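Local coordinates for protein SnoK (Streptomyces nogalater, PDB 5EPA) that holds a non-heme iron centre, binds 2-oxoglutarate and acts as a carbocyclase in the biosynthesis of the polyketide nogalamycin, at residues T51-A56 and L91-L96; V81-Q86 and V114-I119; N142-T147 and Y240-A245. All coordinates share one frame; numbering follows the deposited sequence.

Contact 1 of 3, residues T51-A56 and L91-L96; sequences TAFRAA and LRSLVL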
loop_
_atom_site.group_PDB
_atom_site.type_symbol
_atom_site.label_atom_id
_atom_site.label_comp_id
_atom_site.label_asym_id
_atom_site.label_seq_id
_atom_site.Cartn_x
_atom_site.Cartn_y
_atom_site.Cartn_z
ATOM N N THR A 51 9.079 8.843 -14.600
ATOM C CA THR A 51 9.019 10.277 -14.835
ATOM C C THR A 51 7.583 10.728 -15.136
ATOM O O THR A 51 7.139 11.726 -14.602
ATOM C CB THR A 51 9.903 10.681 -16.028
ATOM O OG1 THR A 51 11.261 10.417 -15.691
ATOM C CG2 THR A 51 9.769 12.180 -16.385
ATOM N N ALA A 52 6.899 10.007 -16.004
ATOM C CA ALA A 52 5.529 10.382 -16.415
ATOM C C ALA A 52 4.537 10.216 -15.259
ATOM O O ALA A 52 3.722 11.084 -15.013
ATOM C CB ALA A 52 5.069 9.562 -17.608
ATOM N N PHE A 53 4.659 9.127 -14.507
ATOM C CA PHE A 53 3.742 8.897 -13.395
ATOM C C PHE A 53 4.025 9.860 -12.259
ATOM O O PHE A 53 3.093 10.369 -11.628
ATOM C CB PHE A 53 3.770 7.444 -12.915
ATOM C CG PHE A 53 3.103 6.501 -13.847
ATOM C CD1 PHE A 53 1.841 6.768 -14.324
ATOM C CD2 PHE A 53 3.729 5.364 -14.272
ATOM C CE1 PHE A 53 1.226 5.923 -15.252
ATOM C CE2 PHE A 53 3.112 4.499 -15.185
ATOM C CZ PHE A 53 1.861 4.788 -15.676
ATOM N N ARG A 54 5.297 10.130 -11.987
ATOM C CA ARG A 54 5.616 11.108 -10.947
ATOM C C ARG A 54 5.044 12.499 -11.297
ATOM O O ARG A 54 4.518 13.189 -10.440
ATOM C CB ARG A 54 7.107 11.225 -10.733
ATOM C CG ARG A 54 7.452 12.219 -9.659
ATOM C CD ARG A 54 8.941 12.221 -9.366
ATOM N NE ARG A 54 9.233 13.218 -8.323
ATOM C CZ ARG A 54 10.454 13.475 -7.859
ATOM N NH1 ARG A 54 11.513 12.793 -8.324
ATOM N NH2 ARG A 54 10.625 14.388 -6.916
ATOM N N ALA A 55 5.173 12.900 -12.551
ATOM C CA ALA A 55 4.664 14.194 -12.988
ATOM C C ALA A 55 3.146 14.300 -12.823
ATOM O O ALA A 55 2.626 15.328 -12.415
ATOM C CB ALA A 55 5.055 14.488 -14.451
ATOM N N ALA A 56 2.453 13.234 -13.175
ATOM C CA ALA A 56 0.983 13.166 -13.014
ATOM C C ALA A 56 0.576 13.251 -11.558
ATOM O O ALA A 56 -0.331 13.979 -11.208
ATOM C CB ALA A 56 0.456 11.891 -13.615
ATOM N N LEU A 91 -3.442 8.093 -14.511
ATOM C CA LEU A 91 -3.133 7.177 -13.394
ATOM C C LEU A 91 -3.885 5.859 -13.463
ATOM O O LEU A 91 -3.571 4.921 -12.734
ATOM C CB LEU A 91 -3.343 7.851 -12.047
ATOM C CG LEU A 91 -2.334 8.956 -11.793
ATOM C CD1 LEU A 91 -2.614 9.622 -10.471
ATOM C CD2 LEU A 91 -0.899 8.454 -11.845
ATOM N N ARG A 92 -4.899 5.787 -14.315
ATOM C CA ARG A 92 -5.574 4.523 -14.544
ATOM C C ARG A 92 -4.562 3.512 -15.047
ATOM O O ARG A 92 -4.668 2.336 -14.739
ATOM C CB ARG A 92 -6.727 4.697 -15.581
ATOM C CG ARG A 92 -7.469 3.413 -15.966
ATOM C CD ARG A 92 -8.554 3.719 -17.033
ATOM N NE ARG A 92 -9.592 4.521 -16.414
ATOM C CZ ARG A 92 -10.627 4.019 -15.752
ATOM N NH1 ARG A 92 -10.834 2.697 -15.704
ATOM N NH2 ARG A 92 -11.496 4.847 -15.168
ATOM N N SER A 93 -3.642 3.982 -15.876
ATOM C CA SER A 93 -2.668 3.101 -16.509
ATOM C C SER A 93 -1.543 2.738 -15.531
ATOM O O SER A 93 -0.726 1.934 -15.845
ATOM C CB SER A 93 -2.109 3.740 -17.797
ATOM O OG SER A 93 -1.360 4.904 -17.465
ATOM N N LEU A 94 -1.549 3.339 -14.350
ATOM C CA LEU A 94 -0.688 2.937 -13.273
ATOM C C LEU A 94 -1.314 1.808 -12.472
ATOM O O LEU A 94 -0.689 0.782 -12.291
ATOM C CB LEU A 94 -0.376 4.108 -12.328
ATOM C CG LEU A 94 0.584 3.837 -11.193
ATOM C CD1 LEU A 94 1.944 3.375 -11.698
ATOM C CD2 LEU A 94 0.772 5.073 -10.340
ATOM N N VAL A 95 -2.535 1.994 -11.989
ATOM C CA VAL A 95 -3.201 0.971 -11.188
ATOM C C VAL A 95 -3.596 -0.289 -11.993
ATOM O O VAL A 95 -3.593 -1.385 -11.443
ATOM C CB VAL A 95 -4.433 1.500 -10.420
ATOM C CG1 VAL A 95 -4.028 2.642 -9.502
ATOM C CG2 VAL A 95 -5.559 1.951 -11.355
ATOM N N LEU A 96 -3.896 -0.111 -13.280
ATOM C CA LEU A 96 -4.104 -1.215 -14.198
ATOM C C LEU A 96 -2.928 -1.387 -15.139
ATOM O O LEU A 96 -3.074 -1.989 -16.186
ATOM C CB LEU A 96 -5.393 -1.021 -15.013
ATOM C CG LEU A 96 -6.688 -0.905 -14.213
ATOM C CD1 LEU A 96 -7.888 -0.739 -15.131
ATOM C CD2 LEU A 96 -6.897 -2.114 -13.311
#
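F53 reaches from helix 47-64 to L91, S93 and L94, and two leucine methyls and one hydroxyl settle around one phenyl ring. F53 points toward residues 91-96, and its first torsion sets CG anti to the carbonyl carbon, beside the backbone N. Over one face lies a methyl of L94: CD1 stands 3.9 Å from the centroid of the F53 ring and 16° off its normal, a CH-pi contact displaced slightly toward the rim, where L94 CD1 comes to 3.7 Å from F53 CD2. L94 CG is anti to its backbone N (chi1 -177°), and chi2 (59°) then sets CD1 over the ring, while L94 CB adds a second approach, 3.8 Å from F53 CE1. The two side chains cross obliquely.

S93 behaves differently. Its OG sits in the plane of the ring, at the edge, 3.6 Å from F53 CE1. The first torsion of S93 puts that hydroxyl in the crowded position between N and the carbonyl carbon, and its hydrogen bond goes to the carbonyl O of E90, so against the phenyl it is a packing neighbour. L91 slides past F53 in the opposite direction; its CD2 comes obliquely to the ring, 4.1 Å from F53 CD1, and the same methyl also meets A56 CB at 4.1 Å, one helical turn further on.

No hydrogen bond crosses between the segments, and the join is essentially apolar and largely buried. L91 also touches C57 and V60, while L94 packs on H236 of strand 233-242. Helices laid against the large antiparallel sheet in this way are characteristic of the double-stranded beta-helix (jelly-roll) fold of the phytanoyl-CoA dioxygenase family.

Contact 2 of 3, residues V81-Q86 and V114-I119; sequences VAQAWQ and VYSSDI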
loop_
_atom_site.group_PDB
_atom_site.type_symbol
_atom_site.label_atom_id
_atom_site.label_comp_id
_atom_site.label_asym_id
_atom_site.label_seq_id
_atom_site.Cartn_x
_atom_site.Cartn_y
_atom_site.Cartn_z
ATOM N N VAL A 81 -2.714 11.879 -0.957
ATOM C CA VAL A 81 -3.972 12.099 -1.662
ATOM C C VAL A 81 -4.629 10.748 -1.836
ATOM O O VAL A 81 -4.026 9.847 -2.396
ATOM C CB VAL A 81 -3.783 12.717 -3.026
ATOM C CG1 VAL A 81 -5.143 12.848 -3.756
ATOM C CG2 VAL A 81 -3.138 14.072 -2.897
ATOM N N ALA A 82 -5.841 10.590 -1.299
ATOM C CA ALA A 82 -6.557 9.310 -1.349
ATOM C C ALA A 82 -7.380 9.200 -2.655
ATOM O O ALA A 82 -7.630 10.185 -3.323
ATOM C CB ALA A 82 -7.472 9.196 -0.157
ATOM N N GLN A 83 -7.737 7.964 -3.021
ATOM C CA GLN A 83 -8.427 7.670 -4.297
ATOM C C GLN A 83 -7.714 8.353 -5.458
ATOM O O GLN A 83 -8.335 8.882 -6.384
ATOM C CB GLN A 83 -9.879 8.127 -4.255
ATOM C CG GLN A 83 -10.786 7.247 -3.408
ATOM C CD GLN A 83 -10.506 7.367 -1.923
ATOM O OE1 GLN A 83 -10.171 6.380 -1.260
ATOM N NE2 GLN A 83 -10.633 8.568 -1.388
ATOM N N ALA A 84 -6.404 8.346 -5.380
ATOM C CA ALA A 84 -5.590 9.203 -6.205
ATOM C C ALA A 84 -5.691 8.889 -7.674
ATOM O O ALA A 84 -5.689 9.800 -8.497
ATOM C CB ALA A 84 -4.102 9.129 -5.762
ATOM N N TRP A 85 -5.772 7.605 -8.010
ATOM C CA TRP A 85 -5.786 7.194 -9.402
ATOM C C TRP A 85 -7.002 7.721 -10.139
ATOM O O TRP A 85 -6.980 7.849 -11.343
ATOM C CB TRP A 85 -5.718 5.690 -9.555
ATOM C CG TRP A 85 -7.000 4.991 -9.273
ATOM C CD1 TRP A 85 -7.414 4.493 -8.075
ATOM C CD2 TRP A 85 -8.012 4.641 -10.227
ATOM N NE1 TRP A 85 -8.651 3.906 -8.201
ATOM C CE2 TRP A 85 -9.030 3.960 -9.515
ATOM C CE3 TRP A 85 -8.188 4.886 -11.615
ATOM C CZ2 TRP A 85 -10.181 3.513 -10.129
ATOM C CZ3 TRP A 85 -9.331 4.421 -12.233
ATOM C CH2 TRP A 85 -10.329 3.751 -11.496
ATOM N N GLN A 86 -8.070 8.010 -9.401
ATOM C CA GLN A 86 -9.339 8.480 -10.002
ATOM C C GLN A 86 -9.213 9.919 -10.377
ATOM O O GLN A 86 -10.085 10.455 -11.052
ATOM C CB GLN A 86 -10.492 8.362 -9.009
ATOM C CG GLN A 86 -10.850 6.955 -8.593
ATOM C CD GLN A 86 -11.869 6.889 -7.461
ATOM O OE1 GLN A 86 -12.596 7.858 -7.191
ATOM N NE2 GLN A 86 -11.941 5.740 -6.789
ATOM N N VAL A 114 -9.175 -3.192 -8.230
ATOM C CA VAL A 114 -8.578 -1.996 -7.607
ATOM C C VAL A 114 -9.547 -1.399 -6.572
ATOM O O VAL A 114 -10.681 -1.072 -6.904
ATOM C CB VAL A 114 -8.257 -0.925 -8.640
ATOM C CG1 VAL A 114 -7.628 0.283 -7.968
ATOM C CG2 VAL A 114 -7.304 -1.469 -9.683
ATOM N N TYR A 115 -9.105 -1.321 -5.319
ATOM C CA TYR A 115 -9.874 -0.709 -4.248
ATOM C C TYR A 115 -9.639 0.785 -4.245
ATOM O O TYR A 115 -10.580 1.569 -4.171
ATOM C CB TYR A 115 -9.544 -1.264 -2.835
ATOM C CG TYR A 115 -10.082 -0.353 -1.748
ATOM C CD1 TYR A 115 -11.424 -0.172 -1.586
ATOM C CD2 TYR A 115 -9.249 0.399 -0.963
ATOM C CE1 TYR A 115 -11.946 0.699 -0.638
ATOM C CE2 TYR A 115 -9.759 1.263 0.008
ATOM C CZ TYR A 115 -11.133 1.417 0.135
ATOM O OH TYR A 115 -11.647 2.309 1.070
ATOM N N SER A 116 -8.379 1.174 -4.281
ATOM C CA SER A 116 -8.004 2.578 -4.177
ATOM C C SER A 116 -6.526 2.707 -4.453
ATOM O O SER A 116 -5.805 1.704 -4.614
ATOM C CB SER A 116 -8.284 3.128 -2.777
ATOM O OG SER A 116 -8.190 4.532 -2.757
ATOM N N SER A 117 -6.069 3.951 -4.507
ATOM C CA SER A 117 -4.645 4.219 -4.473
ATOM C C SER A 117 -4.381 5.494 -3.715
ATOM O O SER A 117 -5.288 6.337 -3.568
ATOM C CB SER A 117 -4.066 4.272 -5.890
ATOM O OG SER A 117 -4.253 5.519 -6.526
ATOM N N ASP A 118 -3.141 5.657 -3.290
ATOM C CA ASP A 118 -2.743 6.863 -2.604
ATOM C C ASP A 118 -1.411 7.375 -3.112
ATOM O O ASP A 118 -0.490 6.593 -3.350
ATOM C CB ASP A 118 -2.552 6.611 -1.117
ATOM C CG ASP A 118 -3.850 6.372 -0.397
ATOM O OD1 ASP A 118 -4.381 5.251 -0.490
ATOM O OD2 ASP A 118 -4.335 7.297 0.292
ATOM N N ILE A 119 -1.299 8.688 -3.226
ATOM C CA ILE A 119 -0.009 9.304 -3.380
ATOM C C ILE A 119 0.574 9.407 -1.981
ATOM O O ILE A 119 -0.097 9.868 -1.049
ATOM C CB ILE A 119 -0.145 10.665 -4.010
ATOM C CG1 ILE A 119 -0.493 10.538 -5.496
ATOM C CG2 ILE A 119 1.168 11.423 -3.885
ATOM C CD1 ILE A 119 -1.085 11.818 -6.069
HETATM O O HOH W 1 -7.103 5.683 -0.592
HETATM O O HOH W 2 -11.984 3.805 -2.670
HETATM O O HOH W 3 -10.917 2.872 -6.840
#
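V81 and I119 form an antiparallel hydrogen-bonded pair at the end of strand 76-81, beside strand 112-122 in the large sheet of the jelly roll. I119 N donates to V81 O at 3.1 Å; the return bond from V81 N is weak. Past A82 the chain turns into a 3-10 segment yet stays tied to the strand, because A84 N donates to S117 O at 2.9 Å with an almost straight N-H (171°), arriving from well above the carbonyl plane. A84 CB rests on I119 CG1 at 3.9 Å.

Q83 bends at chi2 (70°), and its amide then lies beside S116, Q83 OE1 coming to 3.1 Å from S116 OG. Water 2 donates a weak bond to Q83 OE1 and another bond to Y115 O. An alanine here, lacking the amide, would probably leave a gap beside the S116 hydroxyl and water 2 without its weak bond to OE1. Water 1 joins S116 OG to D118 OD1, which accepts from it.

Further out, S116 and Y115 both face V239 across the sheet, a classic beta bulge. H236 NE2 is hydrogen-bonded to S117 OG, positioning the hydroxyl that W85 N reaches in a weak bond. The indole of W85 lies with S117 N at its edge, and V114 CG1 approaches obliquely. In the plane of that indole, water 3 accepts from W85 NE1 at 2.8 Å and donates to Y115 O.

Contact 3 of 3, residues N142-T147 and Y240-A245; sequences NELSAT and YMDADA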
loop_
_atom_site.group_PDB
_atom_site.type_symbol
_atom_site.label_atom_id
_atom_site.label_comp_id
_atom_site.label_asym_id
_atom_site.label_seq_id
_atom_site.Cartn_x
_atom_site.Cartn_y
_atom_site.Cartn_z
ATOM N N ASN A 142 -15.296 -6.151 4.197
ATOM C CA ASN A 142 -15.441 -7.492 4.702
ATOM C C ASN A 142 -14.778 -8.377 3.720
ATOM O O ASN A 142 -14.493 -7.976 2.579
ATOM C CB ASN A 142 -16.863 -7.993 4.700
ATOM C CG ASN A 142 -17.696 -7.330 5.737
ATOM O OD1 ASN A 142 -17.328 -7.337 6.902
ATOM N ND2 ASN A 142 -18.872 -6.789 5.333
ATOM N N GLU A 143 -14.559 -9.607 4.152
ATOM C CA GLU A 143 -14.353 -10.678 3.195
ATOM C C GLU A 143 -12.933 -10.640 2.622
ATOM O O GLU A 143 -12.680 -10.941 1.423
ATOM C CB GLU A 143 -15.440 -10.596 2.112
ATOM C CG GLU A 143 -15.909 -11.957 1.793
ATOM C CD GLU A 143 -16.618 -12.621 2.955
ATOM O OE1 GLU A 143 -17.493 -12.012 3.624
ATOM O OE2 GLU A 143 -16.293 -13.801 3.194
ATOM N N LEU A 144 -11.985 -10.267 3.487
ATOM C CA LEU A 144 -10.601 -10.217 2.964
ATOM C C LEU A 144 -9.862 -11.493 3.121
ATOM O O LEU A 144 -9.871 -12.134 4.183
ATOM C CB LEU A 144 -9.687 -9.040 3.365
ATOM C CG LEU A 144 -10.444 -7.723 3.296
ATOM C CD1 LEU A 144 -9.524 -6.573 3.629
ATOM C CD2 LEU A 144 -11.072 -7.538 1.923
ATOM N N SER A 145 -9.165 -11.815 2.043
ATOM C CA SER A 145 -8.427 -13.027 1.968
ATOM C C SER A 145 -7.076 -12.780 1.301
ATOM O O SER A 145 -6.041 -12.942 1.935
ATOM C CB SER A 145 -9.273 -14.029 1.211
ATOM O OG SER A 145 -8.607 -15.258 1.092
ATOM N N ALA A 146 -7.087 -12.381 0.038
ATOM C CA ALA A 146 -5.859 -12.242 -0.720
ATOM C C ALA A 146 -5.523 -10.802 -0.996
ATOM O O ALA A 146 -4.611 -10.515 -1.752
ATOM C CB ALA A 146 -5.982 -13.011 -2.020
ATOM N N THR A 147 -6.287 -9.880 -0.420
ATOM C CA THR A 147 -6.035 -8.468 -0.611
ATOM C C THR A 147 -4.563 -8.129 -0.312
ATOM O O THR A 147 -4.011 -8.537 0.729
ATOM C CB THR A 147 -6.975 -7.619 0.247
ATOM O OG1 THR A 147 -8.307 -7.780 -0.213
ATOM C CG2 THR A 147 -6.646 -6.141 0.189
ATOM N N TYR A 240 -5.096 -3.602 -4.034
ATOM C CA TYR A 240 -5.830 -4.555 -4.860
ATOM C C TYR A 240 -6.613 -5.483 -3.924
ATOM O O TYR A 240 -6.018 -6.252 -3.168
ATOM C CB TYR A 240 -4.882 -5.366 -5.729
ATOM C CG TYR A 240 -4.104 -4.575 -6.770
ATOM C CD1 TYR A 240 -4.714 -4.160 -7.940
ATOM C CD2 TYR A 240 -2.794 -4.280 -6.594
ATOM C CE1 TYR A 240 -4.030 -3.447 -8.884
ATOM C CE2 TYR A 240 -2.074 -3.561 -7.537
ATOM C CZ TYR A 240 -2.690 -3.141 -8.682
ATOM O OH TYR A 240 -1.987 -2.432 -9.648
ATOM N N MET A 241 -7.937 -5.370 -3.953
ATOM C CA MET A 241 -8.769 -6.115 -3.060
ATOM C C MET A 241 -9.289 -7.364 -3.726
ATOM O O MET A 241 -9.318 -7.475 -4.944
ATOM C CB MET A 241 -9.919 -5.254 -2.570
ATOM C CG MET A 241 -10.930 -4.834 -3.651
ATOM S SD MET A 241 -12.185 -3.723 -3.022
ATOM C CE MET A 241 -12.934 -3.244 -4.591
ATOM N N ASP A 242 -9.724 -8.303 -2.921
ATOM C CA ASP A 242 -10.447 -9.460 -3.404
ATOM C C ASP A 242 -11.609 -8.990 -4.295
ATOM O O ASP A 242 -12.323 -8.025 -3.961
ATOM C CB ASP A 242 -10.992 -10.249 -2.221
ATOM C CG ASP A 242 -9.868 -10.781 -1.295
ATOM O OD1 ASP A 242 -9.371 -11.902 -1.565
ATOM O OD2 ASP A 242 -9.485 -10.125 -0.289
ATOM N N ALA A 243 -11.808 -9.667 -5.421
ATOM C CA ALA A 243 -12.785 -9.221 -6.419
ATOM C C ALA A 243 -14.248 -9.244 -5.961
ATOM O O ALA A 243 -15.119 -8.655 -6.612
ATOM C CB ALA A 243 -12.627 -10.018 -7.689
ATOM N N ASP A 244 -14.524 -9.939 -4.867
ATOM C CA ASP A 244 -15.885 -10.039 -4.313
ATOM C C ASP A 244 -15.967 -9.326 -2.961
ATOM O O ASP A 244 -16.898 -9.539 -2.196
ATOM C CB ASP A 244 -16.316 -11.512 -4.168
ATOM C CG ASP A 244 -15.428 -12.308 -3.173
ATOM O OD1 ASP A 244 -14.441 -11.783 -2.602
ATOM O OD2 ASP A 244 -15.732 -13.496 -2.919
ATOM N N ALA A 245 -15.035 -8.427 -2.686
ATOM C CA ALA A 245 -15.087 -7.610 -1.465
ATOM C C ALA A 245 -16.340 -6.772 -1.326
ATOM O O ALA A 245 -16.870 -6.265 -2.314
ATOM C CB ALA A 245 -13.906 -6.692 -1.406
#
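D242 points its carboxylate into the bend L144-T147, where S145, A146 and T147 supply the donors. Its CB lies 4.1 Å from E143 O. The first torsion then sets CG anti to the carbonyl carbon (chi1 -62°), and from there the two oxygens divide the work. D242 OD1 accepts from A146 N at 2.8 Å, using its syn lone pair, with S145 CB packed close by.

OD2 carries the heavier load. S145 N reaches D242 OD2 at 2.9 Å along a nearly straight N-H (169°), while T147 OG1 donates to the same D242 OD2 at 2.6 Å; the two donors come from opposite faces of the carboxylate plane. T147 N adds a weak bond. This is a loop wrapped around a buried acidic side chain at the end of strand 233-242, where the jelly-roll sheet gives way to a type I turn, D242 to A245, while the loop runs on into the neighbouring strand 148-153. So many donors would probably stabilise the carboxylate in its charged form.

L144 lies against the carboxylate, its CB and CD2 each 3.8 Å from D242 OD2, placing apolar carbons beside an oxygen that also accepts from S145 N and T147 OG1. T147 crosses D242 at about a right angle. T147 OG1 is anti to the carbonyl carbon and its CG2 anti to the backbone N; CG2 comes to 3.4 Å from Y240 O. T147 CA makes a CA-H...O contact with that same carbonyl oxygen. On the loop itself, S145 O accepts a hydrogen bond from H217 NE2.

How the contacts relate
Contacts 1 and 2 lie with centres 11 Å apart and touch directly, V95 CG1 of contact 1 packing on W85 CB of contact 2 at 3.5 Å. H236 is shared by both: L94, A84 and I119 all rest on it. Contacts 2 and 3 meet across adjacent strands of one sheet, with Y115 CB 3.6 Å from M241 SD. Although contacts 1 and 3 are 24 Å apart, Y240 OH and V95 O, at 2.6 Å, probably join them by a hydrogen bond. Contact 2 comes nearest the active site, the D118 side chain being about 7 Å from the bound 2-oxoglutarate; the side chain of T147 is about 10 Å from the bound 2-oxoglutarate and the side chain of L94 about 13 Å.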